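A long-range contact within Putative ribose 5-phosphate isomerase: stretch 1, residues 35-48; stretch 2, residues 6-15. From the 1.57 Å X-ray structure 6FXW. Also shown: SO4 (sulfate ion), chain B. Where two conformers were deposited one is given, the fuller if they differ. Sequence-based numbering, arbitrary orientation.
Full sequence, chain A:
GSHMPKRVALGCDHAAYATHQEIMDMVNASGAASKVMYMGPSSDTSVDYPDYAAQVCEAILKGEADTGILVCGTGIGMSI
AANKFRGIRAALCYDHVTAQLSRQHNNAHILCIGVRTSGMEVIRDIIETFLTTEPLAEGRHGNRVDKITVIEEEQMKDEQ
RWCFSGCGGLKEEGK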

# COMPACT_ATOMS: atom_id res chain seq x y z
N LYS A 35 24.71 15.23 -5.07
CA LYS A 35 24.29 15.90 -6.27
C LYS A 35 23.00 15.23 -6.74
O LYS A 35 22.88 14.02 -6.56
CB LYS A 35 25.31 15.65 -7.36
CG LYS A 35 24.97 16.18 -8.72
CD LYS A 35 25.23 17.59 -8.86
CE LYS A 35 25.13 17.97 -10.36
NZ LYS A 35 25.50 19.41 -10.44
N VAL A 36 22.06 15.98 -7.28
CA VAL A 36 20.85 15.47 -7.90
C VAL A 36 20.80 16.04 -9.29
O VAL A 36 20.82 17.28 -9.47
CB VAL A 36 19.56 15.78 -7.12
CG1 VAL A 36 18.44 14.93 -7.68
CG2 VAL A 36 19.78 15.55 -5.64
N MET A 37 20.70 15.18 -10.30
CA MET A 37 20.65 15.57 -11.71
C MET A 37 19.31 15.17 -12.29
O MET A 37 18.95 13.98 -12.26
CB MET A 37 21.76 14.83 -12.50
CG MET A 37 23.15 15.28 -12.16
SD MET A 37 24.43 14.03 -12.47
CE MET A 37 24.12 12.87 -11.17
N TYR A 38 18.55 16.09 -12.89
CA TYR A 38 17.27 15.83 -13.48
C TYR A 38 17.34 15.49 -14.90
O TYR A 38 17.90 16.32 -15.68
CB TYR A 38 16.33 17.03 -13.26
CG TYR A 38 14.98 16.84 -13.88
CD1 TYR A 38 14.11 15.85 -13.42
CD2 TYR A 38 14.53 17.61 -14.97
CE1 TYR A 38 12.92 15.62 -13.97
CE2 TYR A 38 13.31 17.42 -15.52
CZ TYR A 38 12.42 16.42 -15.00
OH TYR A 38 11.24 16.25 -15.59
N MET A 39 16.89 14.33 -15.29
CA MET A 39 16.91 13.92 -16.65
C MET A 39 15.69 13.48 -17.19
O MET A 39 15.75 12.67 -18.06
CB MET A 39 17.94 12.77 -16.90
CG MET A 39 18.97 12.59 -15.84
SD MET A 39 20.05 11.25 -16.24
CE MET A 39 21.48 12.07 -15.62
N GLY A 40 14.59 14.01 -16.72
CA GLY A 40 13.30 13.90 -17.34
C GLY A 40 13.00 15.06 -18.18
O GLY A 40 13.90 15.88 -18.44
N PRO A 41 11.73 15.18 -18.66
CA PRO A 41 11.33 16.21 -19.51
C PRO A 41 11.35 17.61 -18.88
O PRO A 41 11.01 17.78 -17.71
CB PRO A 41 9.91 15.86 -19.92
CG PRO A 41 9.36 14.93 -18.87
CD PRO A 41 10.56 14.30 -18.29
N SER A 42 11.80 18.58 -19.67
CA SER A 42 11.84 19.98 -19.21
C SER A 42 10.83 20.77 -19.99
O SER A 42 10.99 21.91 -20.21
CB SER A 42 13.27 20.56 -19.32
OG SER A 42 14.05 20.08 -18.21
N SER A 43 9.79 20.08 -20.41
CA SER A 43 8.64 20.74 -21.04
C SER A 43 7.43 19.96 -20.70
O SER A 43 7.54 18.78 -20.33
CB SER A 43 8.76 20.75 -22.56
OG SER A 43 7.45 20.98 -23.06
N ASP A 44 6.25 20.61 -20.88
CA ASP A 44 4.97 19.99 -20.64
C ASP A 44 4.43 19.14 -21.75
O ASP A 44 3.23 19.23 -22.14
CB ASP A 44 3.98 21.08 -20.24
CG ASP A 44 2.73 20.54 -19.55
OD1 ASP A 44 2.74 19.39 -19.04
OD2 ASP A 44 1.75 21.30 -19.53
N THR A 45 5.26 18.20 -22.25
CA THR A 45 4.92 17.38 -23.42
C THR A 45 4.70 15.89 -22.98
O THR A 45 5.17 15.46 -21.94
CB THR A 45 6.07 17.53 -24.47
OG1 THR A 45 7.35 17.26 -23.84
CG2 THR A 45 6.13 18.99 -25.07
N SER A 46 3.96 15.14 -23.75
CA SER A 46 3.87 13.69 -23.51
C SER A 46 5.16 13.07 -23.99
O SER A 46 5.61 13.32 -25.09
CB SER A 46 2.72 13.16 -24.34
OG SER A 46 2.50 11.85 -23.96
N VAL A 47 5.72 12.11 -23.18
CA VAL A 47 6.89 11.46 -23.55
C VAL A 47 6.82 9.96 -23.19
O VAL A 47 5.82 9.56 -22.58
CB VAL A 47 8.12 12.14 -22.94
CG1 VAL A 47 8.26 13.62 -23.32
CG2 VAL A 47 8.04 12.10 -21.41
N ASP A 48 7.83 9.22 -23.58
CA ASP A 48 7.85 7.77 -23.39
C ASP A 48 8.84 7.35 -22.34
O ASP A 48 10.01 7.50 -22.47
CB ASP A 48 8.15 7.13 -24.73
CG ASP A 48 7.04 7.37 -25.75
OD1 ASP A 48 5.87 7.55 -25.43
OD2 ASP A 48 7.46 7.39 -26.96
S SO4 B . -0.65 8.38 -20.08
O1 SO4 B . -2.08 8.67 -20.47
O2 SO4 B . -0.10 9.52 -19.34
O3 SO4 B . -0.81 7.11 -19.18
O4 SO4 B . 0.05 8.16 -21.31
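Stretch 2, residues 6-15: KRVALGCDHA

Val36 pairs with Val8 and Tyr38 with Leu10, their side chains on one face of the sheet; there Leu10 CD2 packs 4.0 Å from Tyr38 CD1, and Val8 CB is 4.5 Å from Val36 CG1. Cys12 SG (chi1 p) meets the edge of the Tyr38 ring, 3.7 Å from Tyr38 CE1, and also touches Pro41 CD at 3.9 Å. Ala9, extended like its neighbours, pairs with Met37 on the other face, its CB 3.8 Å from Met39 CE. Stretch 2 lies beside stretch 1 as a parallel β-strand, Lys6 to Cys12 running alongside Lys35 to Tyr38 at a crossing angle of -21° and a closest axial approach of 4.7 Å. Four backbone hydrogen bonds fix the register: Val8 N to Lys35 O (2.9 Å), Met37 N to Val8 O (2.8 Å), Leu10 N to Met37 O (2.8 Å) and Met39 N to Leu10 O (2.7 Å). At the margin, Arg7, paired with Lys35, lays one face of its guanidinium against Lys35 CG, with NH1 3.7 Å from Lys35 CB. Past the strand, stretch 2 turns into a 3-10 segment at His14, whose ring has Ser46 OG over one face and ND1 3.1 Å from Val47 N. A water bridges Asp13 OD2 (2.7 Å from its oxygen) and Val47 O (2.8 Å from the same oxygen). Outermost, His14 NE2 donates to sulfate O2 at 2.8 Å.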

# COMPACT_ATOMS: atom_id res chain seq x y z
N LYS A 6 25.38 10.14 -1.97
CA LYS A 6 25.36 9.59 -3.31
C LYS A 6 25.01 10.63 -4.36
O LYS A 6 24.31 11.61 -4.09
CB LYS A 6 24.15 8.61 -3.38
CG LYS A 6 24.12 7.39 -2.45
CD LYS A 6 25.31 6.50 -2.70
CE LYS A 6 24.99 5.01 -2.62
NZ LYS A 6 23.97 4.66 -1.58
N ARG A 7 25.50 10.39 -5.57
CA ARG A 7 25.16 11.19 -6.75
C ARG A 7 23.95 10.54 -7.40
O ARG A 7 24.05 9.38 -7.76
CB ARG A 7 26.26 11.27 -7.77
CG ARG A 7 27.37 12.17 -7.26
CD ARG A 7 28.54 12.17 -8.27
NE ARG A 7 28.24 12.59 -9.61
CZ ARG A 7 28.23 13.90 -10.00
NH1 ARG A 7 28.47 14.90 -9.15
NH2 ARG A 7 28.02 14.23 -11.26
N VAL A 8 22.85 11.29 -7.48
CA VAL A 8 21.52 10.72 -7.84
C VAL A 8 21.11 11.27 -9.20
O VAL A 8 21.01 12.52 -9.40
CB VAL A 8 20.49 11.05 -6.76
CG1 VAL A 8 19.11 10.51 -7.24
CG2 VAL A 8 20.91 10.53 -5.38
N ALA A 9 20.77 10.40 -10.12
CA ALA A 9 20.12 10.76 -11.35
C ALA A 9 18.60 10.48 -11.23
O ALA A 9 18.23 9.34 -10.97
CB ALA A 9 20.69 9.96 -12.52
N LEU A 10 17.82 11.49 -11.47
CA LEU A 10 16.35 11.42 -11.36
C LEU A 10 15.79 11.52 -12.75
O LEU A 10 15.98 12.56 -13.42
CB LEU A 10 15.80 12.56 -10.50
CG LEU A 10 14.29 12.72 -10.52
CD1 LEU A 10 13.64 11.56 -9.79
CD2 LEU A 10 13.81 14.02 -9.85
N GLY A 11 15.05 10.53 -13.20
CA GLY A 11 14.37 10.58 -14.51
C GLY A 11 12.89 10.34 -14.35
O GLY A 11 12.45 9.64 -13.42
N CYS A 12 12.11 10.85 -15.24
CA CYS A 12 10.71 10.59 -15.16
C CYS A 12 10.11 10.84 -16.53
O CYS A 12 10.77 11.32 -17.45
CB CYS A 12 10.03 11.47 -14.09
SG CYS A 12 10.13 13.23 -14.55
N ASP A 13 8.85 10.41 -16.65
CA ASP A 13 8.04 10.76 -17.82
C ASP A 13 7.13 11.94 -17.45
O ASP A 13 7.29 12.55 -16.38
CB ASP A 13 7.34 9.56 -18.45
CG ASP A 13 6.20 8.97 -17.59
OD1 ASP A 13 5.88 9.54 -16.53
OD2 ASP A 13 5.56 8.04 -18.08
N HIS A 14 6.15 12.20 -18.25
CA HIS A 14 5.31 13.38 -18.06
C HIS A 14 4.40 13.18 -16.84
O HIS A 14 3.85 14.14 -16.32
CB HIS A 14 4.43 13.61 -19.26
CG HIS A 14 3.74 12.42 -19.70
ND1 HIS A 14 4.35 11.42 -20.43
CD2 HIS A 14 2.49 11.98 -19.38
CE1 HIS A 14 3.50 10.41 -20.53
NE2 HIS A 14 2.34 10.75 -19.94
N ALA A 15 4.21 11.95 -16.40
CA ALA A 15 3.31 11.77 -15.23
C ALA A 15 3.84 12.55 -14.02
O ALA A 15 3.05 13.03 -13.16
CB ALA A 15 3.20 10.35 -14.89
O HOH W 1 5.61 7.42 -20.74